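Local coordinates for protein SaTIE-TED (Staphylococcus aureus, PDB 6FX6) that is of unknown function but, as the thioester domain of an LPXTG-anchored surface protein, probably helps the bacterium attach covalently to host molecules, at residues Q72-K77 with E106-K111; I81-Y86 with I203-T208; Q101-E106 with D127-V132; L184-D189 with A196-D201. All coordinates share one frame; numbering follows the deposited sequence.

How the interactions relate
Interactions 1, 2 and 3 belong to one helical core, built from helices 72-87, 94-107 and 121-134. Interaction 1 joins the first two helices and interaction 3 the second and third, sharing Glu106 with centres about 10 Å apart. Interaction 2, its centre about 13 Å from that of interaction 3, lays the chain returning after strand 195-201 against helix 72-87. Ile81 brings the three together, touching both Leu103 and Leu107. Interaction 4 stands apart, its centre about 24 Å from that of interaction 2, in a separate beta-sandwich whose strand 195-201 leads directly into 203-208. Since 81-86 and 203-208 enclose interactions 3 and 4 in sequence, the chain builds the sandwich before coming back to the helices.

Interaction 1 (Q72-K77 with E106-K111); sequences QALRNK and ELLGAK
Leu107 and Leu108, where helix 94-107 gives way to a loop, pack against Leu74 and Lys77 in the first turns of helix 72-87, a contact at the surface of the thioester domain. Glu106 begins the segment on another face, where its carboxylate is hydrogen-bonded to Tyr121. Leu107 carries most of the contact. With CG beside the backbone N (chi1 -69°), its side chain slides past that of Leu74 in the opposite direction, so that Leu107 CB lies 4.2 Å from Leu74 CD1. The Leu107 and Lys77 side chains cross at about a right angle, with Leu107 CD1 3.8 Å from Lys77 CG. The extended lysine thus lends its aliphatic part to the contact. Next comes Leu108, which adds a looser touch, methyl to methyl, Leu74 CD2 being 4.4 Å from Leu108 CD2, and shares Phe69 with Leu74 as a common neighbour. Gly109 then turns the chain at a positive phi of 101°, a conformation suited to glycine. Before Lys111 joins a strand, pairing with Ser23, the reversal is closed in a way consistent with a Schellman motif: Ala110 N makes a probable hydrogen bond back to Trp105 O.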
loop_
_atom_site.group_PDB
_atom_site.type_symbol
_atom_site.label_atom_id
_atom_site.label_comp_id
_atom_site.label_asym_id
_atom_site.label_seq_id
_atom_site.Cartn_x
_atom_site.Cartn_y
_atom_site.Cartn_z
ATOM N N GLN A 72 9.067 -1.137 12.022
ATOM C CA GLN A 72 7.860 -1.648 11.360
ATOM C C GLN A 72 6.934 -0.533 10.863
ATOM O O GLN A 72 6.327 -0.671 9.803
ATOM C CB GLN A 72 7.094 -2.611 12.289
ATOM C CG GLN A 72 5.890 -3.283 11.630
ATOM C CD GLN A 72 5.409 -4.539 12.340
ATOM O OE1 GLN A 72 5.768 -4.814 13.488
ATOM N NE2 GLN A 72 4.578 -5.310 11.651
ATOM N N ALA A 73 6.827 0.559 11.620
ATOM C CA ALA A 73 6.025 1.717 11.204
ATOM C C ALA A 73 6.526 2.310 9.886
ATOM O O ALA A 73 5.724 2.715 9.044
ATOM C CB ALA A 73 6.009 2.782 12.293
ATOM N N LEU A 74 7.848 2.351 9.716
ATOM C CA LEU A 74 8.465 2.761 8.452
ATOM C C LEU A 74 8.151 1.758 7.336
ATOM O O LEU A 74 7.704 2.157 6.261
ATOM C CB LEU A 74 9.983 2.928 8.615
ATOM C CG LEU A 74 10.808 3.329 7.384
ATOM C CD1 LEU A 74 10.273 4.601 6.740
ATOM C CD2 LEU A 74 12.273 3.501 7.762
ATOM N N ARG A 75 8.376 0.467 7.597
ATOM C CA ARG A 75 8.047 -0.592 6.629
ATOM C C ARG A 75 6.587 -0.523 6.189
ATOM O O ARG A 75 6.293 -0.637 5.001
ATOM C CB ARG A 75 8.319 -1.988 7.195
ATOM C CG ARG A 75 9.778 -2.411 7.195
ATOM C CD ARG A 75 9.907 -3.930 7.238
ATOM N NE ARG A 75 9.055 -4.545 8.260
ATOM C CZ ARG A 75 9.313 -4.585 9.569
ATOM N NH1 ARG A 75 10.419 -4.040 10.081
ATOM N NH2 ARG A 75 8.445 -5.175 10.390
ATOM N N ASN A 76 5.692 -0.344 7.159
ATOM C CA ASN A 76 4.267 -0.130 6.888
ATOM C C ASN A 76 4.051 1.081 6.007
ATOM O O ASN A 76 3.412 0.972 4.970
ATOM C CB ASN A 76 3.453 0.038 8.185
ATOM C CG ASN A 76 2.842 -1.263 8.668
ATOM O OD1 ASN A 76 3.111 -1.713 9.783
ATOM N ND2 ASN A 76 2.003 -1.871 7.829
ATOM N N LYS A 77 4.609 2.223 6.403
ATOM C CA LYS A 77 4.409 3.467 5.652
ATOM C C LYS A 77 4.926 3.363 4.211
ATOM O O LYS A 77 4.246 3.794 3.279
ATOM C CB LYS A 77 5.031 4.669 6.376
ATOM C CG LYS A 77 4.428 6.004 5.961
ATOM C CD LYS A 77 4.592 7.071 7.039
ATOM C CE LYS A 77 3.727 8.292 6.753
ATOM N NZ LYS A 77 3.682 9.235 7.906
ATOM N N GLU A 106 11.533 10.883 0.548
ATOM C CA GLU A 106 11.445 11.832 1.674
ATOM C C GLU A 106 11.569 11.140 3.027
ATOM O O GLU A 106 12.182 11.686 3.940
ATOM C CB GLU A 106 10.147 12.649 1.646
ATOM C CG GLU A 106 10.114 13.722 0.569
ATOM C CD GLU A 106 9.303 14.957 0.940
ATOM O OE1 GLU A 106 9.433 15.438 2.087
ATOM O OE2 GLU A 106 8.553 15.465 0.072
ATOM N N LEU A 107 10.992 9.944 3.147
ATOM C CA LEU A 107 11.092 9.154 4.379
ATOM C C LEU A 107 12.466 8.528 4.610
ATOM O O LEU A 107 12.789 8.161 5.734
ATOM C CB LEU A 107 10.029 8.049 4.402
ATOM C CG LEU A 107 8.576 8.495 4.554
ATOM C CD1 LEU A 107 7.686 7.266 4.484
ATOM C CD2 LEU A 107 8.352 9.262 5.858
ATOM N N LEU A 108 13.251 8.386 3.546
ATOM C CA LEU A 108 14.595 7.814 3.617
ATOM C C LEU A 108 15.714 8.862 3.494
ATOM O O LEU A 108 16.852 8.517 3.155
ATOM C CB LEU A 108 14.740 6.746 2.527
ATOM C CG LEU A 108 13.667 5.656 2.535
ATOM C CD1 LEU A 108 13.824 4.743 1.330
ATOM C CD2 LEU A 108 13.723 4.858 3.829
ATOM N N GLY A 109 15.396 10.132 3.760
ATOM C CA GLY A 109 16.412 11.184 3.922
ATOM C C GLY A 109 16.671 12.119 2.749
ATOM O O GLY A 109 17.538 12.985 2.846
ATOM N N ALA A 110 15.931 11.969 1.651
ATOM C CA ALA A 110 16.099 12.850 0.491
ATOM C C ALA A 110 15.510 14.237 0.762
ATOM O O ALA A 110 14.446 14.358 1.379
ATOM C CB ALA A 110 15.468 12.238 -0.746
ATOM N N LYS A 111 16.222 15.269 0.310
ATOM C CA LYS A 111 15.804 16.667 0.445
ATOM C C LYS A 111 15.829 17.316 -0.938
ATOM O O LYS A 111 16.834 17.216 -1.650
ATOM C CB LYS A 111 16.746 17.410 1.396
ATOM C CG LYS A 111 16.839 16.799 2.790
ATOM C CD LYS A 111 17.781 17.591 3.683
ATOM C CE LYS A 111 17.696 17.142 5.135
ATOM N NZ LYS A 111 18.515 18.005 6.038
#

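Interaction 2 (I81-Y86 with I203-T208); sequences ISHFGY and ITIVGT
The imidazole of His83 meets Ile203 over a face and Ile205 at its edge, so that the chain coming back from the beta-sandwich is laid against helix 72-87 of the thioester domain, at a wider pi-type turn (83-86). His83 holds CG anti to its own N (chi1 180°), which sends the ring out from the helix to meet Ile203 coming from the opposite direction. Ile203 approaches over one face: its CG2 methyl makes a CH-pi contact, 4.2 Å from the His83 ring centroid and 28° off the normal. Ile203 CG1 lies 3.8 Å from His83 NE2. Ile205 arrives near the imidazole plane, where its CD1 is 3.6 Å from His83 CE1. Its chi1 of 46° places CG1 between the backbone N and the carbonyl carbon and so brings the ethyl branch to that edge. The two isoleucines therefore grip one ring from two directions, without a hydrogen bond between the segments. Pro225, Leu229 and Met80 pack further round Ile203, while Ile87 meets Ile205. Phe84, next in the helix, lies against the histidine, with His83 CD2 3.6 Å above the centre of the Phe84 ring, and Phe84 CZ is 4.2 Å from Ile203 CD1.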
loop_
_atom_site.group_PDB
_atom_site.type_symbol
_atom_site.label_atom_id
_atom_site.label_comp_id
_atom_site.label_asym_id
_atom_site.label_seq_id
_atom_site.Cartn_x
_atom_site.Cartn_y
_atom_site.Cartn_z
ATOM N N ILE A 81 2.591 3.959 0.958
ATOM C CA ILE A 81 2.901 4.949 -0.070
ATOM C C ILE A 81 2.992 4.283 -1.443
ATOM O O ILE A 81 2.459 4.809 -2.417
ATOM C CB ILE A 81 4.195 5.732 0.253
ATOM C CG1 ILE A 81 3.996 6.574 1.523
ATOM C CG2 ILE A 81 4.569 6.647 -0.907
ATOM C CD1 ILE A 81 5.284 6.992 2.195
ATOM N N SER A 82 3.657 3.134 -1.519
ATOM C CA SER A 82 3.727 2.388 -2.765
ATOM C C SER A 82 2.323 2.003 -3.234
ATOM O O SER A 82 1.953 2.275 -4.376
ATOM C CB SER A 82 4.598 1.146 -2.602
ATOM O OG SER A 82 4.629 0.377 -3.796
ATOM N N HIS A 83 1.534 1.419 -2.334
ATOM C CA HIS A 83 0.203 0.916 -2.685
ATOM C C HIS A 83 -0.758 2.020 -3.140
ATOM O O HIS A 83 -1.233 2.005 -4.281
ATOM C CB HIS A 83 -0.406 0.141 -1.517
ATOM C CG HIS A 83 -1.770 -0.394 -1.802
ATOM N ND1 HIS A 83 -1.984 -1.521 -2.568
ATOM C CD2 HIS A 83 -2.994 0.060 -1.444
ATOM C CE1 HIS A 83 -3.284 -1.747 -2.655
ATOM N NE2 HIS A 83 -3.918 -0.799 -1.988
ATOM N N PHE A 84 -1.036 2.966 -2.247
ATOM C CA PHE A 84 -2.004 4.029 -2.525
ATOM C C PHE A 84 -1.478 5.086 -3.489
ATOM O O PHE A 84 -2.259 5.688 -4.233
ATOM C CB PHE A 84 -2.475 4.683 -1.226
ATOM C CG PHE A 84 -3.284 3.767 -0.359
ATOM C CD1 PHE A 84 -4.591 3.439 -0.713
ATOM C CD2 PHE A 84 -2.753 3.229 0.809
ATOM C CE1 PHE A 84 -5.352 2.592 0.081
ATOM C CE2 PHE A 84 -3.510 2.383 1.605
ATOM C CZ PHE A 84 -4.807 2.059 1.240
ATOM N N GLY A 85 -0.164 5.302 -3.481
ATOM C CA GLY A 85 0.470 6.283 -4.353
ATOM C C GLY A 85 0.488 5.885 -5.810
ATOM O O GLY A 85 0.228 6.712 -6.678
ATOM N N TYR A 86 0.792 4.626 -6.097
ATOM C CA TYR A 86 0.902 4.216 -7.487
ATOM C C TYR A 86 0.148 2.944 -7.848
ATOM O O TYR A 86 -0.689 2.979 -8.741
ATOM C CB TYR A 86 2.375 4.130 -7.928
ATOM C CG TYR A 86 2.471 4.040 -9.424
ATOM C CD1 TYR A 86 2.272 5.170 -10.219
ATOM C CD2 TYR A 86 2.671 2.811 -10.060
ATOM C CE1 TYR A 86 2.312 5.088 -11.597
ATOM C CE2 TYR A 86 2.706 2.722 -11.444
ATOM C CZ TYR A 86 2.533 3.863 -12.204
ATOM O OH TYR A 86 2.572 3.782 -13.571
ATOM N N ILE A 203 -7.388 -3.444 1.676
ATOM C CA ILE A 203 -6.406 -3.905 0.690
ATOM C C ILE A 203 -6.615 -5.396 0.395
ATOM O O ILE A 203 -6.638 -6.217 1.309
ATOM C CB ILE A 203 -4.959 -3.667 1.194
ATOM C CG1 ILE A 203 -4.725 -2.166 1.442
ATOM C CG2 ILE A 203 -3.941 -4.209 0.194
ATOM C CD1 ILE A 203 -3.394 -1.826 2.091
ATOM N N THR A 204 -6.733 -5.736 -0.886
ATOM C CA THR A 204 -6.958 -7.113 -1.329
ATOM C C THR A 204 -5.844 -7.678 -2.228
ATOM O O THR A 204 -6.037 -8.720 -2.856
ATOM C CB THR A 204 -8.295 -7.205 -2.085
ATOM O OG1 THR A 204 -8.235 -6.380 -3.253
ATOM C CG2 THR A 204 -9.444 -6.750 -1.188
ATOM N N ILE A 205 -4.706 -6.983 -2.306
ATOM C CA ILE A 205 -3.498 -7.485 -2.988
ATOM C C ILE A 205 -2.369 -7.521 -1.960
ATOM O O ILE A 205 -1.328 -6.878 -2.106
ATOM C CB ILE A 205 -3.107 -6.659 -4.248
ATOM C CG1 ILE A 205 -3.167 -5.145 -3.985
ATOM C CG2 ILE A 205 -4.005 -7.028 -5.426
ATOM C CD1 ILE A 205 -2.361 -4.334 -4.977
ATOM N N VAL A 206 -2.607 -8.295 -0.909
ATOM C CA VAL A 206 -1.696 -8.395 0.216
ATOM C C VAL A 206 -0.567 -9.366 -0.139
ATOM O O VAL A 206 -0.781 -10.348 -0.849
ATOM C CB VAL A 206 -2.447 -8.850 1.494
ATOM C CG1 VAL A 206 -1.492 -9.042 2.669
ATOM C CG2 VAL A 206 -3.534 -7.840 1.851
ATOM N N GLY A 207 0.632 -9.080 0.352
ATOM C CA GLY A 207 1.763 -9.983 0.173
ATOM C C GLY A 207 2.916 -9.616 1.076
ATOM O O GLY A 207 2.789 -8.750 1.938
ATOM N N THR A 208 4.048 -10.272 0.862
ATOM C CA THR A 208 5.248 -10.011 1.651
ATOM C C THR A 208 6.168 -9.052 0.874
ATOM O O THR A 208 6.544 -9.343 -0.268
ATOM C CB THR A 208 5.969 -11.318 2.090
ATOM O OG1 THR A 208 6.992 -10.999 3.043
ATOM C CG2 THR A 208 6.589 -12.093 0.912
#

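Interaction 3 (Q101-E106 with D127-V132)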
loop_
_atom_site.group_PDB
_atom_site.type_symbol
_atom_site.label_atom_id
_atom_site.label_comp_id
_atom_site.label_asym_id
_atom_site.label_seq_id
_atom_site.Cartn_x
_atom_site.Cartn_y
_atom_site.Cartn_z
ATOM N N GLN A 101 7.709 7.762 -5.844
ATOM C CA GLN A 101 9.137 7.529 -5.578
ATOM C C GLN A 101 9.727 8.652 -4.735
ATOM O O GLN A 101 10.492 8.397 -3.813
ATOM C CB GLN A 101 9.930 7.409 -6.885
ATOM C CG GLN A 101 11.437 7.203 -6.724
ATOM C CD GLN A 101 11.791 5.879 -6.090
ATOM O OE1 GLN A 101 12.022 4.891 -6.793
ATOM N NE2 GLN A 101 11.831 5.845 -4.760
HETATM N N MSE A 102 9.376 9.891 -5.073
HETATM C CA MSE A 102 9.879 11.060 -4.346
HETATM C C MSE A 102 9.400 11.121 -2.915
HETATM O O MSE A 102 10.146 11.556 -2.032
HETATM C CB MSE A 102 9.514 12.365 -5.059
HETATM C CG MSE A 102 10.551 12.708 -6.126
HETATM SE SE MSE A 102 9.824 14.125 -7.278
HETATM C CE MSE A 102 9.905 15.619 -5.992
ATOM N N LEU A 103 8.158 10.696 -2.671
ATOM C CA LEU A 103 7.604 10.650 -1.314
ATOM C C LEU A 103 8.239 9.542 -0.469
ATOM O O LEU A 103 8.523 9.751 0.712
ATOM C CB LEU A 103 6.078 10.478 -1.350
ATOM C CG LEU A 103 5.344 10.536 0.003
ATOM C CD1 LEU A 103 5.750 11.754 0.819
ATOM C CD2 LEU A 103 3.839 10.520 -0.222
ATOM N N ILE A 104 8.438 8.372 -1.080
ATOM C CA ILE A 104 9.207 7.280 -0.473
ATOM C C ILE A 104 10.588 7.783 -0.073
ATOM O O ILE A 104 11.039 7.538 1.044
ATOM C CB ILE A 104 9.316 6.058 -1.427
ATOM C CG1 ILE A 104 7.981 5.308 -1.459
ATOM C CG2 ILE A 104 10.438 5.104 -1.011
ATOM C CD1 ILE A 104 7.819 4.368 -2.638
ATOM N N TRP A 105 11.246 8.494 -0.984
ATOM C CA TRP A 105 12.575 9.041 -0.715
ATOM C C TRP A 105 12.612 10.118 0.371
ATOM O O TRP A 105 13.632 10.249 1.039
ATOM C CB TRP A 105 13.220 9.591 -1.992
ATOM C CG TRP A 105 13.817 8.574 -2.912
ATOM C CD1 TRP A 105 13.981 7.233 -2.691
ATOM C CD2 TRP A 105 14.385 8.838 -4.191
ATOM N NE1 TRP A 105 14.590 6.646 -3.771
ATOM C CE2 TRP A 105 14.855 7.610 -4.705
ATOM C CE3 TRP A 105 14.542 9.999 -4.958
ATOM C CZ2 TRP A 105 15.462 7.504 -5.959
ATOM C CZ3 TRP A 105 15.142 9.894 -6.206
ATOM C CH2 TRP A 105 15.593 8.652 -6.696
ATOM N N GLU A 106 11.533 10.883 0.548
ATOM C CA GLU A 106 11.445 11.832 1.674
ATOM C C GLU A 106 11.569 11.140 3.027
ATOM O O GLU A 106 12.182 11.686 3.940
ATOM C CB GLU A 106 10.147 12.649 1.646
ATOM C CG GLU A 106 10.114 13.722 0.569
ATOM C CD GLU A 106 9.303 14.957 0.940
ATOM O OE1 GLU A 106 9.433 15.438 2.087
ATOM O OE2 GLU A 106 8.553 15.465 0.072
ATOM N N ASP A 127 -2.569 14.272 -1.717
ATOM C CA ASP A 127 -3.588 13.244 -1.971
ATOM C C ASP A 127 -3.140 11.851 -1.510
ATOM O O ASP A 127 -3.973 11.057 -1.070
ATOM C CB ASP A 127 -3.998 13.198 -3.458
ATOM C CG ASP A 127 -5.415 12.648 -3.664
ATOM O OD1 ASP A 127 -6.381 13.301 -3.207
ATOM O OD2 ASP A 127 -5.566 11.569 -4.287
ATOM N N ILE A 128 -1.840 11.564 -1.602
ATOM C CA ILE A 128 -1.285 10.285 -1.128
ATOM C C ILE A 128 -1.327 10.206 0.396
ATOM O O ILE A 128 -1.788 9.209 0.948
ATOM C CB ILE A 128 0.161 10.041 -1.632
ATOM C CG1 ILE A 128 0.151 9.845 -3.149
ATOM C CG2 ILE A 128 0.786 8.819 -0.954
ATOM C CD1 ILE A 128 1.524 9.805 -3.783
ATOM N N LEU A 129 -0.851 11.248 1.068
ATOM C CA LEU A 129 -0.885 11.291 2.538
ATOM C C LEU A 129 -2.310 11.209 3.109
ATOM O O LEU A 129 -2.521 10.582 4.147
ATOM C CB LEU A 129 -0.166 12.540 3.067
ATOM C CG LEU A 129 1.345 12.595 2.812
ATOM C CD1 LEU A 129 1.908 13.914 3.322
ATOM C CD2 LEU A 129 2.063 11.415 3.451
ATOM N N LYS A 130 -3.271 11.826 2.416
ATOM C CA LYS A 130 -4.697 11.733 2.771
ATOM C C LYS A 130 -5.210 10.292 2.663
ATOM O O LYS A 130 -5.958 9.846 3.526
ATOM C CB LYS A 130 -5.537 12.654 1.871
ATOM C CG LYS A 130 -7.029 12.690 2.182
ATOM C CD LYS A 130 -7.790 13.551 1.185
ATOM C CE LYS A 130 -9.256 13.693 1.567
ATOM N NZ LYS A 130 -9.990 14.620 0.660
ATOM N N SER A 131 -4.817 9.584 1.602
ATOM C CA SER A 131 -5.197 8.178 1.423
ATOM C C SER A 131 -4.599 7.268 2.501
ATOM O O SER A 131 -5.285 6.369 3.005
ATOM C CB SER A 131 -4.784 7.667 0.038
ATOM O OG SER A 131 -5.612 8.207 -0.970
ATOM N N VAL A 132 -3.328 7.508 2.838
ATOM C CA VAL A 132 -2.625 6.753 3.883
ATOM C C VAL A 132 -3.211 7.019 5.275
ATOM O O VAL A 132 -3.396 6.081 6.055
ATOM C CB VAL A 132 -1.103 7.048 3.866
ATOM C CG1 VAL A 132 -0.393 6.435 5.074
ATOM C CG2 VAL A 132 -0.488 6.540 2.564
#
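Leu103 of helix 94-107 meets Ile128 and Leu129 of helix 121-134 in the helical core of the thioester domain, and between these two segments the contact is made of apolar side chains. Leu103 and Ile128 reach toward each other tip to tip. The leucine's CG lies trans to its backbone N (chi1 -175°), which carries one methyl across the gap: Leu103 CD2 is 3.6 Å from Ile128 CG2. The same methyl is more loosely met by the end of Leu129, whose CD2 is 4.2 Å from Leu103 CD2. Ile81 of helix 72-87 packs on this methyl too, so three helices converge here.

Polar interactions lie around the contact and not across it. On helix 121-134, Ser131 OG makes a weak bond, 3.3 Å long, back to Asp127 O. Glu106 binds Lys125 through a salt bridge, giving the two helices a polar link. On another face, Gln101 OE1 accepts a hydrogen bond from Cys47 N, and Trp105 NE1 makes a weak one to Cys47 O, tying helix 94-107 to strand 43-47.

With no hydrogen bond between the two segments, their association here rests on dispersion and on the exclusion of water from a buried methyl cluster.

Interaction 4 (L184-D189 with A196-D201); sequences LIVTAD and ATIHLD
Leu184 and Val186 face Leu200 and Ile198 across two strands that run antiparallel in register yet keep their backbones well apart, with Val186 CA 9.4 Å from Ile198 CA. The geometry is that of a beta-arch within a beta-sandwich: the chain leaves strand 183-188, in the three-stranded antiparallel sheet, and turns over into strand 195-201, in the facing mixed sheet. The strands thus meet through side chains, and no hydrogen bond joins them. Those that pair strand 183-188 run instead to its own sheet neighbours, as from Leu184 to Phe156 and from Ile185 to Lys178.

All four touching residues are buried and direct their CB atoms into the interior. Leu184 and Leu200 come tip to tip. The first torsion of Leu184 (176°) sets CG opposite the backbone N, whereas Leu200 holds CG beside the N (chi1 -49°), and the methyls come together with Leu184 CD1 4.1 Å from Leu200 CD2. Ile169, of strand 168-170, packs against Leu200 and Ile198 alike. Leu235 touches both Val186 and Ile198, extending the apolar core to strand 231-238.

Intervening residues of strand 195-201 make polar bonds elsewhere, Thr197 to Thr234 and His199 to Asp230, so one strand contributes to both the core and the opposite surface of its sheet. In the second pair the isoleucine's end methyl is shared between two branches: Ile198 CD1 lies 3.9 Å from Val186 CG1 and 3.9 Å from Val186 CG2.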
loop_
_atom_site.group_PDB
_atom_site.type_symbol
_atom_site.label_atom_id
_atom_site.label_comp_id
_atom_site.label_asym_id
_atom_site.label_seq_id
_atom_site.Cartn_x
_atom_site.Cartn_y
_atom_site.Cartn_z
ATOM N N LEU A 184 -23.659 -2.541 7.076
ATOM C CA LEU A 184 -23.200 -3.903 6.846
ATOM C C LEU A 184 -24.416 -4.805 7.001
ATOM O O LEU A 184 -25.001 -4.859 8.082
ATOM C CB LEU A 184 -22.103 -4.291 7.846
ATOM C CG LEU A 184 -21.585 -5.739 7.774
ATOM C CD1 LEU A 184 -20.926 -6.023 6.433
ATOM C CD2 LEU A 184 -20.626 -6.046 8.920
ATOM N N ILE A 185 -24.785 -5.495 5.919
ATOM C CA ILE A 185 -25.992 -6.323 5.851
ATOM C C ILE A 185 -25.565 -7.785 5.976
ATOM O O ILE A 185 -24.823 -8.286 5.139
ATOM C CB ILE A 185 -26.744 -6.130 4.503
ATOM C CG1 ILE A 185 -26.928 -4.642 4.154
ATOM C CG2 ILE A 185 -28.089 -6.851 4.511
ATOM C CD1 ILE A 185 -27.715 -3.836 5.161
ATOM N N VAL A 186 -26.059 -8.470 7.004
ATOM C CA VAL A 186 -25.553 -9.788 7.383
ATOM C C VAL A 186 -26.671 -10.795 7.600
ATOM O O VAL A 186 -27.683 -10.479 8.223
ATOM C CB VAL A 186 -24.740 -9.702 8.687
ATOM C CG1 VAL A 186 -24.190 -11.066 9.072
ATOM C CG2 VAL A 186 -23.612 -8.694 8.544
ATOM N N THR A 187 -26.476 -12.009 7.092
ATOM C CA THR A 187 -27.305 -13.145 7.479
ATOM C C THR A 187 -26.409 -14.368 7.690
ATOM O O THR A 187 -25.474 -14.596 6.928
ATOM C CB THR A 187 -28.454 -13.410 6.474
ATOM O OG1 THR A 187 -29.259 -14.506 6.934
ATOM C CG2 THR A 187 -27.937 -13.715 5.073
ATOM N N ALA A 188 -26.686 -15.120 8.755
ATOM C CA ALA A 188 -25.937 -16.324 9.102
ATOM C C ALA A 188 -26.890 -17.495 9.245
ATOM O O ALA A 188 -27.984 -17.339 9.789
ATOM C CB ALA A 188 -25.175 -16.115 10.398
ATOM N N ASP A 189 -26.465 -18.665 8.767
ATOM C CA ASP A 189 -27.281 -19.890 8.821
ATOM C C ASP A 189 -26.652 -20.912 9.785
ATOM O O ASP A 189 -25.648 -20.614 10.431
ATOM C CB ASP A 189 -27.530 -20.454 7.402
ATOM C CG ASP A 189 -26.251 -20.763 6.640
ATOM O OD1 ASP A 189 -25.435 -21.572 7.129
ATOM O OD2 ASP A 189 -26.068 -20.206 5.534
ATOM N N ALA A 196 -18.466 -16.231 14.443
ATOM C CA ALA A 196 -18.155 -16.029 13.028
ATOM C C ALA A 196 -17.667 -14.605 12.775
ATOM O O ALA A 196 -18.418 -13.645 12.966
ATOM C CB ALA A 196 -19.381 -16.319 12.186
ATOM N N THR A 197 -16.419 -14.480 12.326
ATOM C CA THR A 197 -15.779 -13.182 12.138
ATOM C C THR A 197 -15.826 -12.743 10.671
ATOM O O THR A 197 -15.382 -13.470 9.783
ATOM C CB THR A 197 -14.333 -13.215 12.653
ATOM O OG1 THR A 197 -14.354 -13.479 14.060
ATOM C CG2 THR A 197 -13.621 -11.892 12.408
ATOM N N ILE A 198 -16.377 -11.547 10.452
ATOM C CA ILE A 198 -16.424 -10.895 9.149
ATOM C C ILE A 198 -15.290 -9.867 9.071
ATOM O O ILE A 198 -15.137 -9.052 9.979
ATOM C CB ILE A 198 -17.789 -10.197 8.940
ATOM C CG1 ILE A 198 -18.908 -11.249 8.923
ATOM C CG2 ILE A 198 -17.786 -9.386 7.651
ATOM C CD1 ILE A 198 -20.313 -10.686 8.885
ATOM N N HIS A 199 -14.509 -9.911 7.993
ATOM C CA HIS A 199 -13.410 -8.965 7.766
ATOM C C HIS A 199 -13.723 -8.067 6.590
ATOM O O HIS A 199 -14.007 -8.563 5.504
ATOM C CB HIS A 199 -12.100 -9.694 7.447
ATOM C CG HIS A 199 -11.719 -10.734 8.448
ATOM N ND1 HIS A 199 -10.902 -10.466 9.524
ATOM C CD2 HIS A 199 -12.016 -12.055 8.517
ATOM C CE1 HIS A 199 -10.726 -11.575 10.225
ATOM N NE2 HIS A 199 -11.390 -12.552 9.635
ATOM N N LEU A 200 -13.637 -6.756 6.804
ATOM C CA LEU A 200 -13.870 -5.751 5.762
ATOM C C LEU A 200 -12.537 -5.108 5.369
ATOM O O LEU A 200 -12.113 -4.137 5.986
ATOM C CB LEU A 200 -14.848 -4.690 6.272
ATOM C CG LEU A 200 -16.119 -5.224 6.930
ATOM C CD1 LEU A 200 -16.999 -4.050 7.342
ATOM C CD2 LEU A 200 -16.866 -6.184 6.014
ATOM N N ASP A 201 -11.898 -5.657 4.332
ATOM C CA ASP A 201 -10.528 -5.290 3.961
ATOM C C ASP A 201 -10.449 -4.011 3.133
ATOM O O ASP A 201 -11.217 -3.828 2.185
ATOM C CB ASP A 201 -9.870 -6.400 3.130
ATOM C CG ASP A 201 -9.839 -7.732 3.840
ATOM O OD1 ASP A 201 -9.714 -7.767 5.081
ATOM O OD2 ASP A 201 -9.929 -8.753 3.139
#